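Local coordinates for protein P43 (Trichuris muris, PDB 6QIX) that probably tethers to host matrix and inhibits interleukin-13 function, as the major secreted protein of a parasitic whipworm, at residues H186-Y191 with R253-C259; E239-S245 with T276-C281. All coordinates share one frame; numbering follows the deposited sequence.

Interaction 1: residues H186-Y191 with R253-C259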
ATOM      1  N   HIS A 186       4.207 -23.111   1.498  1.00 25.87           N
ATOM      2  CA  HIS A 186       3.730 -22.815   2.856  1.00 28.72           C
ATOM      3  C   HIS A 186       2.336 -23.365   3.126  1.00 26.59           C
ATOM      4  O   HIS A 186       2.003 -23.599   4.291  1.00 27.54           O
ATOM      5  CB  HIS A 186       3.727 -21.314   3.147  1.00 28.19           C
ATOM      6  CG  HIS A 186       5.063 -20.668   2.982  1.00 30.37           C
ATOM      7  ND1 HIS A 186       6.190 -21.111   3.638  1.00 31.02           N
ATOM      8  CD2 HIS A 186       5.451 -19.622   2.220  1.00 32.14           C
ATOM      9  CE1 HIS A 186       7.227 -20.377   3.263  1.00 34.01           C
ATOM     10  NE2 HIS A 186       6.802 -19.462   2.409  1.00 32.65           N
ATOM     11  N   ASP A 187       1.537 -23.621   2.086  1.00 27.15           N
ATOM     12  CA  ASP A 187       0.209 -24.246   2.229  1.00 29.65           C
ATOM     13  C   ASP A 187      -0.608 -23.606   3.362  1.00 27.00           C
ATOM     14  O   ASP A 187      -1.044 -24.250   4.325  1.00 25.24           O
ATOM     15  CB  ASP A 187       0.372 -25.747   2.431  1.00 33.65           C
ATOM     16  CG  ASP A 187      -0.927 -26.464   2.493  1.00 42.53           C
ATOM     17  OD1 ASP A 187      -1.855 -26.068   1.757  1.00 46.31           O
ATOM     18  OD2 ASP A 187      -1.007 -27.420   3.292  1.00 43.55           O
ATOM     19  N   CYS A 188      -0.830 -22.309   3.203  1.00 26.04           N
ATOM     20  CA  CYS A 188      -1.477 -21.527   4.230  1.00 27.16           C
ATOM     21  C   CYS A 188      -2.933 -21.939   4.379  1.00 28.00           C
ATOM     22  O   CYS A 188      -3.569 -22.358   3.411  1.00 28.14           O
ATOM     23  CB  CYS A 188      -1.434 -20.041   3.903  1.00 27.81           C
ATOM     24  SG  CYS A 188       0.258 -19.412   3.851  1.00 29.12           S
ATOM     25  N   PRO A 189      -3.475 -21.826   5.584  1.00 29.00           N
ATOM     26  CA  PRO A 189      -4.886 -22.144   5.796  1.00 27.75           C
ATOM     27  C   PRO A 189      -5.801 -21.195   5.038  1.00 27.29           C
ATOM     28  O   PRO A 189      -5.457 -20.056   4.743  1.00 28.39           O
ATOM     29  CB  PRO A 189      -5.052 -21.989   7.312  1.00 28.83           C
ATOM     30  CG  PRO A 189      -3.745 -21.969   7.883  1.00 28.93           C
ATOM     31  CD  PRO A 189      -2.796 -21.463   6.836  1.00 29.91           C
ATOM     32  N   ALA A 190      -7.017 -21.665   4.771  1.00 27.52           N
ATOM     33  CA  ALA A 190      -7.951 -20.869   3.992  1.00 30.39           C
ATOM     34  C   ALA A 190      -8.533 -19.707   4.795  1.00 27.63           C
ATOM     35  O   ALA A 190      -8.886 -19.851   5.976  1.00 28.60           O
ATOM     36  CB  ALA A 190      -9.099 -21.754   3.496  1.00 33.33           C
ATOM     37  N   TYR A 191      -8.660 -18.562   4.124  1.00 23.86           N
ATOM     38  CA  TYR A 191      -9.327 -17.413   4.734  1.00 20.68           C
ATOM     39  C   TYR A 191     -10.800 -17.732   4.936  1.00 23.19           C
ATOM     40  O   TYR A 191     -11.421 -18.445   4.128  1.00 24.17           O
ATOM     41  CB  TYR A 191      -9.215 -16.175   3.852  1.00 22.98           C
ATOM     42  CG  TYR A 191      -7.846 -15.540   3.780  1.00 22.88           C
ATOM     43  CD1 TYR A 191      -7.333 -14.813   4.857  1.00 22.27           C
ATOM     44  CD2 TYR A 191      -7.066 -15.647   2.641  1.00 23.38           C
ATOM     45  CE1 TYR A 191      -6.078 -14.237   4.803  1.00 17.88           C
ATOM     46  CE2 TYR A 191      -5.840 -15.032   2.573  1.00 20.98           C
ATOM     47  CZ  TYR A 191      -5.346 -14.339   3.656  1.00 19.63           C
ATOM     48  OH  TYR A 191      -4.100 -13.712   3.591  1.00 21.69           O
ATOM     49  N   ARG A 253      -7.270 -15.847   8.555  1.00 21.33           N
ATOM     50  CA  ARG A 253      -7.017 -17.277   8.448  1.00 20.85           C
ATOM     51  C   ARG A 253      -6.236 -17.720   9.676  1.00 22.23           C
ATOM     52  O   ARG A 253      -5.657 -16.912  10.414  1.00 23.26           O
ATOM     53  CB  ARG A 253      -6.280 -17.603   7.143  1.00 21.94           C
ATOM     54  CG  ARG A 253      -4.898 -17.002   7.084  1.00 20.84           C
ATOM     55  CD  ARG A 253      -4.262 -17.261   5.721  1.00 19.98           C
ATOM     56  NE  ARG A 253      -2.997 -16.532   5.593  1.00 19.66           N
ATOM     57  CZ  ARG A 253      -2.307 -16.385   4.474  1.00 18.47           C
ATOM     58  NH1 ARG A 253      -2.743 -16.944   3.335  1.00 20.43           N
ATOM     59  NH2 ARG A 253      -1.175 -15.693   4.510  1.00 17.86           N
ATOM     60  N   ASP A 254      -6.239 -19.041   9.922  1.00 24.68           N
ATOM     61  CA  ASP A 254      -5.539 -19.559  11.084  1.00 27.49           C
ATOM     62  C   ASP A 254      -4.031 -19.333  10.981  1.00 27.10           C
ATOM     63  O   ASP A 254      -3.460 -19.255   9.892  1.00 26.86           O
ATOM     64  CB  ASP A 254      -5.792 -21.069  11.229  1.00 31.18           C
ATOM     65  CG  ASP A 254      -7.060 -21.387  11.973  1.00 38.84           C
ATOM     66  OD1 ASP A 254      -7.742 -20.424  12.430  1.00 42.59           O
ATOM     67  OD2 ASP A 254      -7.354 -22.618  12.107  1.00 41.15           O
ATOM     68  N   LYS A 255      -3.369 -19.288  12.132  1.00 28.95           N
ATOM     69  CA  LYS A 255      -1.928 -19.100  12.127  1.00 32.76           C
ATOM     70  C   LYS A 255      -1.261 -20.344  11.574  1.00 29.82           C
ATOM     71  O   LYS A 255      -1.788 -21.463  11.666  1.00 30.62           O
ATOM     72  CB  LYS A 255      -1.406 -18.794  13.532  1.00 40.91           C
ATOM     73  CG  LYS A 255      -1.676 -17.331  13.968  1.00 48.52           C
ATOM     74  CD  LYS A 255      -1.064 -16.995  15.330  1.00 55.45           C
ATOM     75  CE  LYS A 255      -2.136 -16.508  16.307  1.00 60.25           C
ATOM     76  NZ  LYS A 255      -3.277 -17.482  16.459  1.00 62.22           N
ATOM     77  N   LYS A 256      -0.089 -20.132  10.987  1.00 25.95           N
ATOM     78  CA  LYS A 256       0.729 -21.193  10.434  1.00 26.69           C
ATOM     79  C   LYS A 256       2.067 -20.563  10.081  1.00 27.47           C
ATOM     80  O   LYS A 256       2.096 -19.456   9.544  1.00 29.21           O
ATOM     81  CB  LYS A 256       0.099 -21.846   9.199  1.00 28.21           C
ATOM     82  CG  LYS A 256       0.787 -23.193   8.846  1.00 32.60           C
ATOM     83  CD  LYS A 256       0.170 -23.824   7.616  1.00 35.51           C
ATOM     84  CE  LYS A 256       0.965 -25.052   7.178  1.00 38.09           C
ATOM     85  NZ  LYS A 256       0.224 -25.806   6.134  1.00 37.37           N
ATOM     86  N   ASP A 257       3.168 -21.252  10.379  1.00 27.40           N
ATOM     87  CA  ASP A 257       4.450 -20.635  10.089  1.00 27.12           C
ATOM     88  C   ASP A 257       4.536 -20.281   8.607  1.00 23.67           C
ATOM     89  O   ASP A 257       4.129 -21.063   7.737  1.00 24.71           O
ATOM     90  CB  ASP A 257       5.602 -21.558  10.475  1.00 30.76           C
ATOM     91  CG  ASP A 257       6.964 -20.883  10.319  1.00 36.02           C
ATOM     92  OD1 ASP A 257       7.125 -19.751  10.838  1.00 34.05           O
ATOM     93  OD2 ASP A 257       7.860 -21.475   9.669  1.00 40.36           O
ATOM     94  N   GLY A 258       5.063 -19.084   8.324  1.00 21.80           N
ATOM     95  CA  GLY A 258       5.206 -18.601   6.973  1.00 20.48           C
ATOM     96  C   GLY A 258       3.976 -17.904   6.449  1.00 18.09           C
ATOM     97  O   GLY A 258       3.993 -17.410   5.312  1.00 22.09           O
ATOM     98  N   CYS A 259       2.922 -17.808   7.258  1.00 17.08           N
ATOM     99  CA  CYS A 259       1.629 -17.320   6.789  1.00 17.24           C
ATOM    100  C   CYS A 259       1.102 -16.280   7.761  1.00 16.86           C
ATOM    101  O   CYS A 259       0.719 -16.628   8.886  1.00 20.28           O
ATOM    102  CB  CYS A 259       0.608 -18.464   6.684  1.00 19.42           C
ATOM    103  SG  CYS A 259       1.098 -19.891   5.663  1.00 23.76           S
TER
HETATM  104  O   HOH W   1       3.776 -23.388   6.420  1.00 30.69           O
HETATM  105  O   HOH W   2      -4.728 -18.677   2.344  1.00 26.02           O
HETATM  106  O   HOH W   3      -8.361 -20.695   8.370  1.00 23.53           O
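Cys188 and Cys259 join these two loops by a disulfide, SG to SG 2.1 Å, in a left-handed conformation (chi3 -87°). The bond staples the chain leading toward helix 205-216 to the loop between strands 246-252 and 262-268. It is one of many disulfides in the chain, as is common in cystine-rich secreted proteins. Beside it, the guanidinium of Arg253 is sandwiched between two partners. Tyr191 OH sits over the centre of one guanidinium face, 3.3 Å from Arg253 CZ, and Cys188 CB covers the rim of the opposite face, 3.4 Å from Arg253 NH1. The planes of the Tyr191 ring and the guanidinium are 10° apart, while Arg253 CD lies over the Tyr191 ring in a CH-pi contact, 3.9 Å from its centroid. A long residue with an apolar stem and a flat charged head suits this place. Pro189 presents its rigid pyrrolidine ring to the other loop, bringing CG within 3.4 Å of Asp254 O, with CD against Lys256 CB. Lys256 reaches across to the backbone of the other loop: its CG is anti to the backbone N (chi1 -165°) and the chain stays extended, carrying NZ to Asp187 O at 2.7 Å from above the carbonyl plane. The same ammonium makes a long salt bridge to Asp187 OD2 and a weak bond to His186 O. Further out, the type II turn from Lys256 to Cys259 places Gly258 at a positive phi that glycine accepts easily, and directs Gly258 O over one face of the His186 ring, whose NE2 is bonded to Glu172. Arg253 is steadied by Phe260 O, which accepts from NE, and by a water in the guanidinium plane that accepts from Arg253 NH1 at 2.8 Å and donates to Pro189 O.

Interaction 2: residues E239-S245 with T276-C281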
ATOM      1  N   GLU A 239     -13.342  17.005  14.645  1.00 23.77           N
ATOM      2  CA  GLU A 239     -14.227  16.015  14.058  1.00 20.91           C
ATOM      3  C   GLU A 239     -13.609  15.412  12.788  1.00 19.10           C
ATOM      4  O   GLU A 239     -12.814  16.053  12.075  1.00 19.56           O
ATOM      5  CB  GLU A 239     -15.582  16.629  13.713  1.00 26.00           C
ATOM      6  CG  GLU A 239     -16.303  17.278  14.879  1.00 38.62           C
ATOM      7  CD  GLU A 239     -17.576  17.921  14.412  1.00 48.06           C
ATOM      8  OE1 GLU A 239     -18.664  17.541  14.922  1.00 51.76           O
ATOM      9  OE2 GLU A 239     -17.468  18.797  13.507  1.00 51.23           O
ATOM     10  N   LYS A 240     -14.062  14.198  12.480  1.00 17.52           N
ATOM     11  CA  LYS A 240     -13.647  13.462  11.289  1.00 14.76           C
ATOM     12  C   LYS A 240     -13.627  14.383  10.084  1.00 18.43           C
ATOM     13  O   LYS A 240     -14.595  15.099   9.825  1.00 18.48           O
ATOM     14  CB  LYS A 240     -14.600  12.287  11.039  1.00 14.34           C
ATOM     15  CG  LYS A 240     -14.470  11.188  12.052  1.00 16.44           C
ATOM     16  CD  LYS A 240     -15.583  10.091  11.813  1.00 22.50           C
ATOM     17  CE  LYS A 240     -16.914  10.543  12.339  1.00 32.57           C
ATOM     18  NZ  LYS A 240     -17.049  10.206  13.802  1.00 41.69           N
ATOM     19  N   CYS A 241     -12.504  14.376   9.361  1.00 14.36           N
ATOM     20  CA  CYS A 241     -12.318  15.335   8.290  1.00 14.97           C
ATOM     21  C   CYS A 241     -11.231  14.858   7.341  1.00 17.99           C
ATOM     22  O   CYS A 241     -10.476  13.931   7.644  1.00 15.50           O
ATOM     23  CB  CYS A 241     -11.922  16.712   8.849  1.00 17.96           C
ATOM     24  SG  CYS A 241     -10.424  16.581   9.918  1.00 17.05           S
ATOM     25  N   GLY A 242     -11.146  15.536   6.182  1.00 14.34           N
ATOM     26  CA  GLY A 242      -9.988  15.431   5.308  1.00 15.40           C
ATOM     27  C   GLY A 242      -9.863  14.159   4.487  1.00 13.84           C
ATOM     28  O   GLY A 242      -8.768  13.887   3.940  1.00 13.53           O
ATOM     29  N   PHE A 243     -10.946  13.373   4.389  1.00 13.36           N
ATOM     30  CA  PHE A 243     -10.875  11.993   3.938  1.00 13.82           C
ATOM     31  C   PHE A 243      -9.865  11.175   4.764  1.00 13.62           C
ATOM     32  O   PHE A 243      -9.324  10.158   4.295  1.00 14.61           O
ATOM     33  CB  PHE A 243     -10.553  11.916   2.442  1.00 13.72           C
ATOM     34  CG  PHE A 243     -11.590  12.569   1.552  1.00 14.30           C
ATOM     35  CD1 PHE A 243     -12.688  11.870   1.107  1.00 12.19           C
ATOM     36  CD2 PHE A 243     -11.485  13.907   1.192  1.00 16.90           C
ATOM     37  CE1 PHE A 243     -13.653  12.482   0.325  1.00 13.88           C
ATOM     38  CE2 PHE A 243     -12.452  14.508   0.377  1.00 16.24           C
ATOM     39  CZ  PHE A 243     -13.533  13.777  -0.049  1.00 16.00           C
ATOM     40  N   CYS A 244      -9.634  11.579   6.016  1.00 13.13           N
ATOM     41  CA  CYS A 244      -8.710  10.915   6.940  1.00 13.45           C
ATOM     42  C   CYS A 244      -9.378   9.785   7.729  1.00 14.15           C
ATOM     43  O   CYS A 244      -8.720   8.778   8.053  1.00 13.82           O
ATOM     44  CB  CYS A 244      -8.092  11.968   7.896  1.00 14.33           C
ATOM     45  SG  CYS A 244      -7.004  13.120   7.027  1.00 14.76           S
ATOM     46  N   SER A 245     -10.666   9.938   8.050  1.00 10.83           N
ATOM     47  CA  SER A 245     -11.440   8.828   8.636  1.00 10.71           C
ATOM     48  C   SER A 245     -11.641   7.731   7.597  1.00 12.62           C
ATOM     49  O   SER A 245     -11.725   7.987   6.405  1.00 13.67           O
ATOM     50  CB  SER A 245     -12.782   9.353   9.155  1.00 13.55           C
ATOM     51  OG  SER A 245     -13.466   8.352   9.874  1.00 21.22           O
ATOM     52  N   THR A 276     -18.912  15.995   8.115  1.00 16.12           N
ATOM     53  CA  THR A 276     -17.640  16.725   8.011  1.00 17.40           C
ATOM     54  C   THR A 276     -16.513  15.903   7.373  1.00 15.32           C
ATOM     55  O   THR A 276     -15.423  16.437   7.116  1.00 15.20           O
ATOM     56  CB  THR A 276     -17.156  17.213   9.399  1.00 19.81           C
ATOM     57  OG1 THR A 276     -17.008  16.117  10.316  1.00 18.18           O
ATOM     58  CG2 THR A 276     -18.095  18.175  10.014  1.00 22.02           C
ATOM     59  N   CYS A 277     -16.764  14.629   7.059  1.00 15.22           N
ATOM     60  CA  CYS A 277     -15.682  13.697   6.729  1.00 14.81           C
ATOM     61  C   CYS A 277     -14.885  14.102   5.495  1.00 15.73           C
ATOM     62  O   CYS A 277     -13.696  13.729   5.362  1.00 16.41           O
ATOM     63  CB  CYS A 277     -16.290  12.317   6.504  1.00 13.75           C
ATOM     64  SG  CYS A 277     -16.428  11.310   8.006  1.00 17.26           S
ATOM     65  N   GLY A 278     -15.546  14.777   4.548  1.00 15.75           N
ATOM     66  CA  GLY A 278     -14.961  15.207   3.301  1.00 17.88           C
ATOM     67  C   GLY A 278     -14.493  16.645   3.255  1.00 19.04           C
ATOM     68  O   GLY A 278     -13.966  17.071   2.225  1.00 20.05           O
ATOM     69  N   ASP A 279     -14.678  17.392   4.331  1.00 20.34           N
ATOM     70  CA  ASP A 279     -14.191  18.752   4.427  1.00 17.21           C
ATOM     71  C   ASP A 279     -12.721  18.762   4.821  1.00 15.90           C
ATOM     72  O   ASP A 279     -12.242  17.896   5.556  1.00 20.13           O
ATOM     73  CB  ASP A 279     -14.933  19.515   5.503  1.00 20.79           C
ATOM     74  CG  ASP A 279     -16.403  19.660   5.234  1.00 26.48           C
ATOM     75  OD1 ASP A 279     -16.795  19.552   4.040  1.00 29.84           O
ATOM     76  OD2 ASP A 279     -17.146  19.937   6.222  1.00 29.09           O
ATOM     77  N   ILE A 280     -11.992  19.802   4.389  1.00 14.27           N
ATOM     78  CA  ILE A 280     -10.587  19.850   4.769  1.00 16.36           C
ATOM     79  C   ILE A 280     -10.455  19.980   6.286  1.00 16.79           C
ATOM     80  O   ILE A 280     -11.299  20.588   6.971  1.00 19.55           O
ATOM     81  CB  ILE A 280      -9.896  21.004   4.011  1.00 19.05           C
ATOM     82  CG1 ILE A 280      -8.381  20.907   4.093  1.00 16.42           C
ATOM     83  CG2 ILE A 280     -10.465  22.383   4.465  1.00 19.40           C
ATOM     84  CD1 ILE A 280      -7.691  21.619   2.935  1.00 20.89           C
ATOM     85  N   CYS A 281      -9.402  19.362   6.829  1.00 16.35           N
ATOM     86  CA  CYS A 281      -9.113  19.441   8.258  1.00 16.19           C
ATOM     87  C   CYS A 281      -8.451  20.774   8.560  1.00 16.79           C
ATOM     88  O   CYS A 281      -7.534  21.180   7.832  1.00 19.95           O
ATOM     89  CB  CYS A 281      -8.156  18.337   8.731  1.00 16.73           C
ATOM     90  SG  CYS A 281      -8.827  16.641   8.601  1.00 19.17           S
TER
HETATM   91  O   HOH W   4     -12.841  11.370   6.658  1.00 13.50           O
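Cys241 to Cys244 forms a type I' beta turn that nests against the type I turn from Thr276 to Asp279, the two joined by backbone bonds from Gly242 N to Asp279 O (2.7 Å) and from Phe243 N to Cys277 O (2.9 Å). Both central residues of the type I' turn have positive phi, which suits glycine at Gly242 and is less usual for Phe243. Cys277 O is gripped further by a water that donates to it at 2.8 Å and accepts from Ser245 N. Next to the turns, Thr276 OG1 donates to Lys240 O at 2.7 Å, approaching in the carbonyl plane. With chi1 57°, OG1 lies between the backbone N and the carbonyl carbon. Threonine's hydroxyl is thus used for the bond, while its methyl CG2 merely packs near Glu239 OE2. At the other end Phe243 lays its ring on the second turn: Gly278 CA meets one face in a CH-pi contact, 4.0 Å from the centroid, an approach made easy by glycine's bare backbone. Tyr347 stacks with the same ring. The Cys241-Cys281 disulfide (SG to SG 2.1 Å, chi3 103°, right-handed) locks the turns covalently, passing close to Gly242, whose lack of a side chain suits the tight space. Lys240 CB packs on Cys277 SG at 3.7 Å, and that sulfur is bonded to Cys274. Cys244 is disulfide-bonded to Cys344 of strand 339-344. The arrangement is one of paired beta turns cross-linked by disulfides, in keeping with a cystine-rich secreted protein whose loops are held by cross-links more than by regular secondary structure.

Following the chain from the N terminus, the segments come in the order 186-191, 239-245, 253-259 and 276-281, so the two contacts cross. Interaction 1 closes a long loop that takes in helix 205-216 and strand 246-252, returning just before strand 262-268. Interaction 2 opens inside that loop and closes beyond it, at the start of strand 281-284, enclosing both strands 246-252 and 262-268. The two loops overlap over strand 246-252, but the contacts lie at different places, their centres about 37 Å apart and nearest atoms about 23 Å. One secures the loop between the strands; the other joins the chain entering strand 246-252 to the chain that follows strand 262-268, beside strand 339-344.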